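Local structure of nickel-dependent hydrogenase large subunit (Allochromatium vinosum, 3MYR) at residues V38-K46 with W54-G62; G322-Y333 with D371-K382. The protein forms the nickel-iron subunit of a membrane-bound [NiFe] hydrogenase, which oxidises molecular hydrogen and passes the electrons to an acceptor. All blocks are in the same frame, centred on the assembly; numbering follows the deposited sequence.

Interaction 1 (V38-K46 with W54-G62); sequences VRGIETILK and WAFVQRICG. With MG (magnesium ion), chain O.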
loop_
_atom_site.group_PDB
_atom_site.type_symbol
_atom_site.label_atom_id
_atom_site.label_comp_id
_atom_site.label_asym_id
_atom_site.label_seq_id
_atom_site.Cartn_x
_atom_site.Cartn_y
_atom_site.Cartn_z
ATOM N N VAL B 38 10.014 3.171 11.818
ATOM C CA VAL B 38 8.833 3.004 12.663
ATOM C C VAL B 38 8.149 4.379 12.814
ATOM O O VAL B 38 8.859 5.433 12.747
ATOM C CB VAL B 38 9.296 2.459 14.094
ATOM C CG1 VAL B 38 10.235 3.433 14.739
ATOM C CG2 VAL B 38 8.062 2.125 14.998
ATOM N N ARG B 39 6.824 4.372 13.014
ATOM C CA ARG B 39 6.032 5.577 13.328
ATOM C C ARG B 39 5.286 5.515 14.687
ATOM O O ARG B 39 5.089 6.558 15.346
ATOM C CB ARG B 39 5.054 5.927 12.189
ATOM C CG ARG B 39 5.793 6.326 10.915
ATOM C CD ARG B 39 4.964 6.267 9.637
ATOM N NE ARG B 39 4.514 4.893 9.397
ATOM C CZ ARG B 39 3.480 4.554 8.623
ATOM N NH1 ARG B 39 2.730 5.506 8.042
ATOM N NH2 ARG B 39 3.136 3.261 8.531
ATOM N N GLY B 40 4.838 4.314 15.068
ATOM C CA GLY B 40 4.209 4.070 16.388
ATOM C C GLY B 40 2.768 4.593 16.340
ATOM O O GLY B 40 2.251 5.179 17.297
ATOM N N ILE B 41 2.079 4.266 15.263
ATOM C CA ILE B 41 0.693 4.638 15.115
ATOM C C ILE B 41 -0.211 4.053 16.232
ATOM O O ILE B 41 -1.199 4.676 16.665
ATOM C CB ILE B 41 0.212 4.260 13.688
ATOM C CG1 ILE B 41 1.009 5.119 12.692
ATOM C CG2 ILE B 41 -1.398 4.466 13.567
ATOM C CD1 ILE B 41 0.880 4.687 11.208
ATOM N N GLU B 42 0.128 2.870 16.725
ATOM C CA GLU B 42 -0.689 2.300 17.803
ATOM C C GLU B 42 -0.718 3.217 19.027
ATOM O O GLU B 42 -1.758 3.407 19.668
ATOM C CB GLU B 42 -0.216 0.872 18.144
ATOM C CG GLU B 42 -0.548 -0.182 17.037
ATOM C CD GLU B 42 0.436 -1.373 17.047
ATOM O OE1 GLU B 42 1.572 -1.138 17.555
ATOM O OE2 GLU B 42 0.110 -2.498 16.511
ATOM N N THR B 43 0.429 3.816 19.306
ATOM C CA THR B 43 0.597 4.710 20.442
ATOM C C THR B 43 -0.126 6.009 20.174
ATOM O O THR B 43 -0.826 6.524 21.060
ATOM C CB THR B 43 2.088 4.964 20.601
ATOM O OG1 THR B 43 2.700 3.720 20.978
ATOM C CG2 THR B 43 2.392 6.039 21.680
ATOM N N ILE B 44 -0.068 6.472 18.920
ATOM C CA ILE B 44 -0.804 7.695 18.521
ATOM C C ILE B 44 -2.305 7.605 18.768
ATOM O O ILE B 44 -2.941 8.563 19.276
ATOM C CB ILE B 44 -0.431 8.096 17.099
ATOM C CG1 ILE B 44 1.043 8.571 17.124
ATOM C CG2 ILE B 44 -1.381 9.270 16.525
ATOM C CD1 ILE B 44 1.734 8.592 15.707
ATOM N N LEU B 45 -2.868 6.419 18.571
ATOM C CA LEU B 45 -4.320 6.240 18.780
ATOM C C LEU B 45 -4.830 6.302 20.180
ATOM O O LEU B 45 -6.038 6.436 20.331
ATOM C CB LEU B 45 -4.772 4.868 18.252
ATOM C CG LEU B 45 -4.713 4.709 16.754
ATOM C CD1 LEU B 45 -4.610 3.233 16.378
ATOM C CD2 LEU B 45 -5.941 5.502 16.069
ATOM N N LYS B 46 -3.997 5.957 21.186
ATOM C CA LYS B 46 -4.509 5.839 22.544
ATOM C C LYS B 46 -5.260 7.119 22.923
ATOM O O LYS B 46 -4.751 8.203 22.678
ATOM C CB LYS B 46 -3.368 5.642 23.585
ATOM C CG LYS B 46 -2.635 4.296 23.415
ATOM C CD LYS B 46 -2.342 3.549 24.738
ATOM C CE LYS B 46 -1.901 2.076 24.411
ATOM N NZ LYS B 46 -2.375 1.002 25.401
ATOM N N TRP B 54 -10.226 4.622 12.010
ATOM C CA TRP B 54 -10.036 4.142 10.666
ATOM C C TRP B 54 -9.209 5.123 9.871
ATOM O O TRP B 54 -8.421 4.689 9.022
ATOM C CB TRP B 54 -11.316 3.800 9.913
ATOM C CG TRP B 54 -12.092 5.049 9.590
ATOM C CD1 TRP B 54 -13.111 5.604 10.347
ATOM C CD2 TRP B 54 -11.921 5.920 8.469
ATOM N NE1 TRP B 54 -13.551 6.753 9.774
ATOM C CE2 TRP B 54 -12.858 6.987 8.627
ATOM C CE3 TRP B 54 -11.020 5.956 7.374
ATOM C CZ2 TRP B 54 -12.958 8.072 7.709
ATOM C CZ3 TRP B 54 -11.122 7.056 6.446
ATOM C CH2 TRP B 54 -12.062 8.088 6.637
ATOM N N ALA B 55 -9.429 6.424 10.077
ATOM C CA ALA B 55 -8.722 7.458 9.291
ATOM C C ALA B 55 -7.242 7.531 9.634
ATOM O O ALA B 55 -6.420 7.715 8.742
ATOM C CB ALA B 55 -9.358 8.842 9.524
ATOM N N PHE B 56 -6.897 7.335 10.925
ATOM C CA PHE B 56 -5.478 7.173 11.330
ATOM C C PHE B 56 -4.858 5.895 10.778
ATOM O O PHE B 56 -3.768 5.929 10.186
ATOM C CB PHE B 56 -5.332 7.142 12.875
ATOM C CG PHE B 56 -5.614 8.454 13.548
ATOM C CD1 PHE B 56 -6.945 8.929 13.688
ATOM C CD2 PHE B 56 -4.544 9.231 14.061
ATOM C CE1 PHE B 56 -7.218 10.156 14.274
ATOM C CE2 PHE B 56 -4.793 10.497 14.697
ATOM C CZ PHE B 56 -6.146 10.970 14.817
ATOM N N VAL B 57 -5.484 4.735 10.996
ATOM C CA VAL B 57 -4.777 3.506 10.616
ATOM C C VAL B 57 -4.829 3.234 9.098
ATOM O O VAL B 57 -3.982 2.537 8.553
ATOM C CB VAL B 57 -5.255 2.276 11.379
ATOM C CG1 VAL B 57 -4.980 2.494 12.854
ATOM C CG2 VAL B 57 -6.793 2.060 11.183
ATOM N N GLN B 58 -5.757 3.846 8.389
ATOM C CA GLN B 58 -5.622 3.762 6.963
ATOM C C GLN B 58 -4.253 4.269 6.489
ATOM O O GLN B 58 -3.667 3.714 5.532
ATOM C CB GLN B 58 -6.745 4.499 6.240
ATOM C CG GLN B 58 -6.672 4.162 4.720
ATOM C CD GLN B 58 -7.863 4.654 3.903
ATOM O OE1 GLN B 58 -8.473 5.718 4.176
ATOM N NE2 GLN B 58 -8.160 3.913 2.864
ATOM N N ARG B 59 -3.761 5.322 7.142
ATOM C CA ARG B 59 -2.457 5.921 6.830
ATOM C C ARG B 59 -1.277 5.093 7.348
ATOM O O ARG B 59 -0.130 5.482 7.166
ATOM C CB ARG B 59 -2.374 7.384 7.335
ATOM C CG ARG B 59 -2.945 8.387 6.298
ATOM C CD ARG B 59 -4.483 8.181 6.022
ATOM N NE ARG B 59 -5.031 9.361 5.350
ATOM C CZ ARG B 59 -6.327 9.585 5.169
ATOM N NH1 ARG B 59 -7.218 8.813 5.807
ATOM N NH2 ARG B 59 -6.741 10.599 4.376
ATOM N N ILE B 60 -1.543 3.925 7.913
ATOM C CA ILE B 60 -0.472 2.931 7.996
ATOM C C ILE B 60 0.146 2.723 6.619
ATOM O O ILE B 60 1.363 2.545 6.485
ATOM C CB ILE B 60 -1.007 1.590 8.594
ATOM C CG1 ILE B 60 -1.180 1.840 10.112
ATOM C CG2 ILE B 60 -0.007 0.408 8.283
ATOM C CD1 ILE B 60 -1.930 0.596 10.854
ATOM N N CYS B 61 -0.681 2.718 5.573
ATOM C CA CYS B 61 -0.116 2.362 4.276
ATOM C C CYS B 61 -0.993 2.772 3.134
ATOM O O CYS B 61 -2.176 2.532 3.162
ATOM C CB CYS B 61 0.211 0.867 4.184
ATOM S SG CYS B 61 1.187 0.524 2.668
ATOM N N GLY B 62 -0.407 3.444 2.153
ATOM C CA GLY B 62 -1.169 3.877 1.013
ATOM C C GLY B 62 -1.046 2.983 -0.214
ATOM O O GLY B 62 -1.625 3.286 -1.274
HETATM MG MG MG O . 1.231 -3.945 15.702
HETATM O O HOH W 1 2.947 -3.143 16.711
HETATM O O HOH W 2 0.808 -5.018 17.410
HETATM O O HOH W 3 2.448 -5.501 15.015
#
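Leu45, Ile41 and Ile44 of 38-46 pack against Phe56, Val57 and Ile60 where two short helices joined by a loop meet in the [NiFe] hydrogenase large subunit, just ahead of Cys61, a ligand of the active-site nickel. The apolar part sets branched aliphatic chains against the Phe56 ring and two more branched chains. Leu45 straddles two neighbours: CD2 lies 3.6 Å from CB of Phe56, and CD1 touches CG1 of Val57 at 3.6 Å, the Leu45 and Val57 side chains crossing at about a right angle. Ile44 brings CG2 to CD2 of the Phe56 ring at 4.0 Å. Ile41 suits its place by length: with CG1 anti to the carbonyl carbon (chi1 -65°), CD1 reaches CG1 of Ile60. That CD1 also lies over the centre of the Arg39 guanidinium, 3.6 Å above its plane. Glu42 points away from 54-62, and its OE2 binds magnesium together with three waters, His561 and the carbonyl of Ala506. Arg39 carries the polar part, its two terminal nitrogens tying down the Arg59-Ile60 backbone. NH2 of Arg39 to O of Ile60 is the shorter (2.8 Å) and straighter (161°) bond; NH1 to O of Arg59 measures 3.0 Å and 144°.

Interaction 2 (G322-Y333 with D371-K382); sequences GEIQEFVNHSWY and DGYSWLKAPRWK
Trp332 and Trp375 meet edge to face beside a two-stranded antiparallel ribbon, 324-327 with 378-381, and this aromatic end is the tightly packed part. The six-membered ring of Trp332 turns its edge to the five-membered ring of Trp375, planes 68° apart, with CE3 3.6 Å from CD1. Its own face lies on the Tyr373-Ser374 backbone, and Gly372 suits its place because a CB there would run into CD1 of Trp332 and O of Ser331. Trp375 in turn points an edge at the face of Tyr333, whose hydroxyl OH donates to O of Trp375 at 2.6 Å, while NE1 of Trp375 reaches Gly84 of the small subunit. Were Trp332 cut back to an alanine, a gap would probably open over the Tyr373-Ser374 backbone and one face of Trp375 would lose its cover. Between the strands, Gln325 pairs with Arg380 and Phe327 with Ala378 through backbone bonds; the small Ala378 fits beside Phe327. At the opposite end Gly322 and Lys382 are exposed, and the Lys382 side chain is loose, crossing Glu323 obliquely with NZ 4.2 Å from OE2, beyond a salt bridge. With CG anti to the backbone N (chi1 162°), Glu323 lies alongside Trp381, and its OE1, which also accepts from N of Asp317, takes the bond of NE1 of Trp381 at 2.8 Å from above the carboxylate plane.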
loop_
_atom_site.group_PDB
_atom_site.type_symbol
_atom_site.label_atom_id
_atom_site.label_comp_id
_atom_site.label_asym_id
_atom_site.label_seq_id
_atom_site.Cartn_x
_atom_site.Cartn_y
_atom_site.Cartn_z
ATOM N N GLY B 322 -3.731 -17.515 24.044
ATOM C CA GLY B 322 -2.588 -18.387 23.758
ATOM C C GLY B 322 -2.437 -18.717 22.283
ATOM O O GLY B 322 -1.622 -19.573 21.893
ATOM N N GLU B 323 -3.233 -18.103 21.426
ATOM C CA GLU B 323 -3.142 -18.542 20.060
ATOM C C GLU B 323 -2.303 -17.579 19.158
ATOM O O GLU B 323 -1.130 -17.884 18.819
ATOM C CB GLU B 323 -4.537 -18.908 19.545
ATOM C CG GLU B 323 -4.677 -18.978 18.019
ATOM C CD GLU B 323 -5.952 -19.733 17.576
ATOM O OE1 GLU B 323 -6.316 -19.632 16.403
ATOM O OE2 GLU B 323 -6.573 -20.433 18.411
ATOM N N ILE B 324 -2.843 -16.410 18.856
ATOM C CA ILE B 324 -2.061 -15.363 18.156
ATOM C C ILE B 324 -1.325 -14.529 19.196
ATOM O O ILE B 324 -1.968 -13.905 20.061
ATOM C CB ILE B 324 -2.937 -14.430 17.354
ATOM C CG1 ILE B 324 -3.551 -15.208 16.177
ATOM C CG2 ILE B 324 -2.105 -13.225 16.815
ATOM C CD1 ILE B 324 -4.691 -14.528 15.495
ATOM N N GLN B 325 0.003 -14.510 19.096
ATOM C CA GLN B 325 0.789 -13.680 20.003
ATOM C C GLN B 325 1.894 -13.029 19.253
ATOM O O GLN B 325 2.403 -13.634 18.318
ATOM C CB GLN B 325 1.463 -14.543 21.103
ATOM C CG GLN B 325 0.520 -15.440 21.887
ATOM C CD GLN B 325 1.278 -16.380 22.833
ATOM O OE1 GLN B 325 1.195 -16.197 24.006
ATOM N NE2 GLN B 325 1.984 -17.403 22.304
ATOM N N GLU B 326 2.354 -11.877 19.733
ATOM C CA GLU B 326 3.510 -11.264 19.107
ATOM C C GLU B 326 4.667 -11.257 20.081
ATOM O O GLU B 326 4.495 -10.861 21.278
ATOM C CB GLU B 326 3.212 -9.826 18.696
ATOM C CG GLU B 326 2.143 -9.712 17.588
ATOM C CD GLU B 326 1.852 -8.272 17.198
ATOM O OE1 GLU B 326 2.267 -7.907 16.065
ATOM O OE2 GLU B 326 1.207 -7.521 17.997
ATOM N N PHE B 327 5.822 -11.623 19.546
ATOM C CA PHE B 327 7.050 -11.751 20.342
ATOM C C PHE B 327 8.012 -10.652 19.927
ATOM O O PHE B 327 7.909 -10.087 18.800
ATOM C CB PHE B 327 7.695 -13.137 20.127
ATOM C CG PHE B 327 6.946 -14.259 20.791
ATOM C CD1 PHE B 327 7.321 -14.712 22.088
ATOM C CD2 PHE B 327 5.879 -14.877 20.154
ATOM C CE1 PHE B 327 6.628 -15.805 22.709
ATOM C CE2 PHE B 327 5.173 -15.956 20.751
ATOM C CZ PHE B 327 5.551 -16.429 22.049
ATOM N N VAL B 328 8.922 -10.323 20.850
ATOM C CA VAL B 328 9.879 -9.269 20.646
ATOM C C VAL B 328 11.302 -9.700 21.034
ATOM O O VAL B 328 12.160 -8.861 21.221
ATOM C CB VAL B 328 9.483 -7.971 21.288
ATOM C CG1 VAL B 328 8.125 -7.481 20.712
ATOM C CG2 VAL B 328 9.444 -8.094 22.867
ATOM N N ASN B 329 11.551 -11.009 21.083
ATOM C CA ASN B 329 12.890 -11.507 21.462
ATOM C C ASN B 329 13.951 -10.934 20.527
ATOM O O ASN B 329 15.094 -10.902 20.916
ATOM C CB ASN B 329 13.000 -13.015 21.271
ATOM C CG ASN B 329 11.840 -13.770 21.874
ATOM O OD1 ASN B 329 10.798 -13.915 21.233
ATOM N ND2 ASN B 329 12.053 -14.350 23.072
ATOM N N HIS B 330 13.589 -10.607 19.266
ATOM C CA HIS B 330 14.562 -10.016 18.315
ATOM C C HIS B 330 14.017 -8.746 17.635
ATOM O O HIS B 330 14.343 -8.482 16.485
ATOM C CB HIS B 330 14.971 -11.037 17.256
ATOM C CG HIS B 330 15.909 -12.080 17.783
ATOM N ND1 HIS B 330 15.497 -13.350 18.136
ATOM C CD2 HIS B 330 17.229 -12.005 18.097
ATOM C CE1 HIS B 330 16.543 -14.043 18.574
ATOM N NE2 HIS B 330 17.603 -13.255 18.552
ATOM N N SER B 331 13.253 -7.939 18.399
ATOM C CA SER B 331 12.601 -6.719 17.911
ATOM C C SER B 331 12.959 -5.594 18.870
ATOM O O SER B 331 13.239 -5.838 20.049
ATOM C CB SER B 331 11.074 -6.888 17.890
ATOM O OG SER B 331 10.733 -8.077 17.158
ATOM N N TRP B 332 12.914 -4.361 18.362
ATOM C CA TRP B 332 13.317 -3.188 19.124
ATOM C C TRP B 332 12.216 -2.615 20.012
ATOM O O TRP B 332 11.837 -1.441 19.859
ATOM C CB TRP B 332 13.860 -2.169 18.140
ATOM C CG TRP B 332 15.157 -2.617 17.547
ATOM C CD1 TRP B 332 16.223 -3.145 18.222
ATOM C CD2 TRP B 332 15.573 -2.498 16.173
ATOM N NE1 TRP B 332 17.271 -3.385 17.362
ATOM C CE2 TRP B 332 16.906 -3.007 16.095
ATOM C CE3 TRP B 332 14.981 -1.945 15.025
ATOM C CZ2 TRP B 332 17.659 -3.022 14.883
ATOM C CZ3 TRP B 332 15.722 -1.976 13.788
ATOM C CH2 TRP B 332 17.051 -2.501 13.747
ATOM N N TYR B 333 11.709 -3.439 20.936
ATOM C CA TYR B 333 10.574 -3.111 21.767
ATOM C C TYR B 333 10.879 -3.609 23.193
ATOM O O TYR B 333 11.725 -4.544 23.425
ATOM C CB TYR B 333 9.273 -3.790 21.276
ATOM C CG TYR B 333 8.794 -3.246 19.939
ATOM C CD1 TYR B 333 9.156 -3.889 18.732
ATOM C CD2 TYR B 333 8.055 -2.054 19.873
ATOM C CE1 TYR B 333 8.777 -3.370 17.501
ATOM C CE2 TYR B 333 7.678 -1.516 18.641
ATOM C CZ TYR B 333 8.073 -2.165 17.454
ATOM O OH TYR B 333 7.678 -1.686 16.205
ATOM N N ASP B 371 20.330 -9.762 19.482
ATOM C CA ASP B 371 19.100 -9.352 20.217
ATOM C C ASP B 371 18.091 -8.696 19.209
ATOM O O ASP B 371 17.761 -9.301 18.187
ATOM C CB ASP B 371 19.472 -8.419 21.403
ATOM C CG ASP B 371 18.323 -8.220 22.437
ATOM O OD1 ASP B 371 17.527 -9.156 22.723
ATOM O OD2 ASP B 371 18.266 -7.111 23.023
ATOM N N GLY B 372 17.581 -7.506 19.489
ATOM C CA GLY B 372 16.664 -6.864 18.517
ATOM C C GLY B 372 17.391 -6.533 17.221
ATOM O O GLY B 372 18.543 -6.019 17.228
ATOM N N TYR B 373 16.760 -6.844 16.087
ATOM C CA TYR B 373 17.355 -6.467 14.808
ATOM C C TYR B 373 16.315 -5.943 13.792
ATOM O O TYR B 373 16.591 -5.855 12.555
ATOM C CB TYR B 373 18.253 -7.623 14.243
ATOM C CG TYR B 373 17.532 -8.939 13.833
ATOM C CD1 TYR B 373 17.578 -10.077 14.646
ATOM C CD2 TYR B 373 16.833 -9.024 12.609
ATOM C CE1 TYR B 373 16.960 -11.288 14.241
ATOM C CE2 TYR B 373 16.213 -10.193 12.186
ATOM C CZ TYR B 373 16.281 -11.321 13.034
ATOM O OH TYR B 373 15.648 -12.445 12.655
ATOM N N SER B 374 15.123 -5.575 14.300
ATOM C CA SER B 374 14.047 -5.148 13.465
ATOM C C SER B 374 13.005 -4.322 14.217
ATOM O O SER B 374 12.774 -4.534 15.405
ATOM C CB SER B 374 13.328 -6.385 12.821
ATOM O OG SER B 374 12.266 -5.940 11.889
ATOM N N TRP B 375 12.314 -3.430 13.484
ATOM C CA TRP B 375 11.179 -2.719 14.014
ATOM C C TRP B 375 9.926 -3.555 13.871
ATOM O O TRP B 375 8.910 -3.155 14.415
ATOM C CB TRP B 375 10.959 -1.318 13.410
ATOM C CG TRP B 375 11.936 -0.290 13.927
ATOM C CD1 TRP B 375 12.916 0.343 13.213
ATOM C CD2 TRP B 375 11.973 0.256 15.233
ATOM N NE1 TRP B 375 13.607 1.226 14.014
ATOM C CE2 TRP B 375 13.070 1.157 15.282
ATOM C CE3 TRP B 375 11.255 -0.016 16.424
ATOM C CZ2 TRP B 375 13.394 1.891 16.441
ATOM C CZ3 TRP B 375 11.568 0.745 17.576
ATOM C CH2 TRP B 375 12.646 1.650 17.583
ATOM N N LEU B 376 10.010 -4.725 13.234
ATOM C CA LEU B 376 8.838 -5.640 13.201
ATOM C C LEU B 376 8.768 -6.483 14.448
ATOM O O LEU B 376 9.786 -7.069 14.844
ATOM C CB LEU B 376 8.813 -6.591 11.961
ATOM C CG LEU B 376 8.521 -5.887 10.598
ATOM C CD1 LEU B 376 9.763 -5.029 10.139
ATOM C CD2 LEU B 376 8.295 -7.040 9.594
ATOM N N LYS B 377 7.585 -6.538 15.085
ATOM C CA LYS B 377 7.287 -7.626 16.039
ATOM C C LYS B 377 7.279 -8.993 15.306
ATOM O O LYS B 377 7.197 -9.037 14.065
ATOM C CB LYS B 377 5.949 -7.384 16.722
ATOM C CG LYS B 377 5.935 -6.134 17.618
ATOM C CD LYS B 377 4.562 -5.950 18.222
ATOM C CE LYS B 377 4.555 -4.677 19.080
ATOM N NZ LYS B 377 3.150 -4.353 19.586
ATOM N N ALA B 378 7.374 -10.094 16.079
ATOM C CA ALA B 378 7.330 -11.451 15.531
ATOM C C ALA B 378 6.035 -12.206 15.873
ATOM O O ALA B 378 5.931 -12.757 16.967
ATOM C CB ALA B 378 8.565 -12.247 15.981
ATOM N N PRO B 379 5.042 -12.182 14.965
ATOM C CA PRO B 379 3.757 -12.805 15.279
ATOM C C PRO B 379 3.935 -14.307 15.088
ATOM O O PRO B 379 4.614 -14.741 14.147
ATOM C CB PRO B 379 2.798 -12.226 14.178
ATOM C CG PRO B 379 3.455 -10.964 13.773
ATOM C CD PRO B 379 4.939 -11.380 13.737
ATOM N N ARG B 380 3.296 -15.079 15.950
ATOM C CA ARG B 380 3.332 -16.545 15.858
ATOM C C ARG B 380 1.899 -17.055 16.074
ATOM O O ARG B 380 1.117 -16.432 16.813
ATOM C CB ARG B 380 4.271 -17.129 16.954
ATOM C CG ARG B 380 5.777 -16.772 16.790
ATOM C CD ARG B 380 6.302 -17.353 15.503
ATOM N NE ARG B 380 7.735 -17.065 15.276
ATOM C CZ ARG B 380 8.215 -16.066 14.515
ATOM N NH1 ARG B 380 7.398 -15.172 13.965
ATOM N NH2 ARG B 380 9.525 -15.925 14.334
ATOM N N TRP B 381 1.565 -18.194 15.478
ATOM C CA TRP B 381 0.235 -18.773 15.639
ATOM C C TRP B 381 0.442 -20.052 16.424
ATOM O O TRP B 381 1.091 -20.983 15.906
ATOM C CB TRP B 381 -0.390 -19.080 14.258
ATOM C CG TRP B 381 -1.815 -19.616 14.387
ATOM C CD1 TRP B 381 -2.949 -18.888 14.677
ATOM C CD2 TRP B 381 -2.238 -20.993 14.306
ATOM N NE1 TRP B 381 -4.032 -19.724 14.752
ATOM C CE2 TRP B 381 -3.624 -21.022 14.562
ATOM C CE3 TRP B 381 -1.578 -22.202 14.023
ATOM C CZ2 TRP B 381 -4.381 -22.214 14.525
ATOM C CZ3 TRP B 381 -2.321 -23.413 14.031
ATOM C CH2 TRP B 381 -3.715 -23.398 14.296
ATOM N N LYS B 382 -0.031 -20.087 17.678
ATOM C CA LYS B 382 0.244 -21.243 18.575
ATOM C C LYS B 382 1.746 -21.615 18.574
ATOM O O LYS B 382 2.115 -22.793 18.442
ATOM C CB LYS B 382 -0.608 -22.449 18.127
ATOM C CG LYS B 382 -2.129 -22.252 18.358
ATOM C CD LYS B 382 -2.943 -23.554 18.091
ATOM C CE LYS B 382 -4.430 -23.235 18.194
ATOM N NZ LYS B 382 -5.336 -24.434 17.925
HETATM O O HOH W 2 0.808 -5.018 17.410
#

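Along the chain the two contacts come in series, 38-46 with 54-62 closing long before 322-333 meets 371-382, yet in the fold their centres lie only about 19 Å apart. Interaction 1 joins helices 41-44 and 53-58, and interaction 2 the antiparallel strands 324-327 and 378-381; both also pack on strand 500-507 and the C-terminal helix 556-560. They touch directly where CB of Val38 packs 3.6 Å from CD2 of Trp375. Magnesium links them too: water 2, a ligand of the ion held by Glu42, donates to Glu326 and accepts from Lys377. Segments 322-333 and 371-382 thus supply second-shell groups to a metal site whose direct ligands include the chain's last residue, His561.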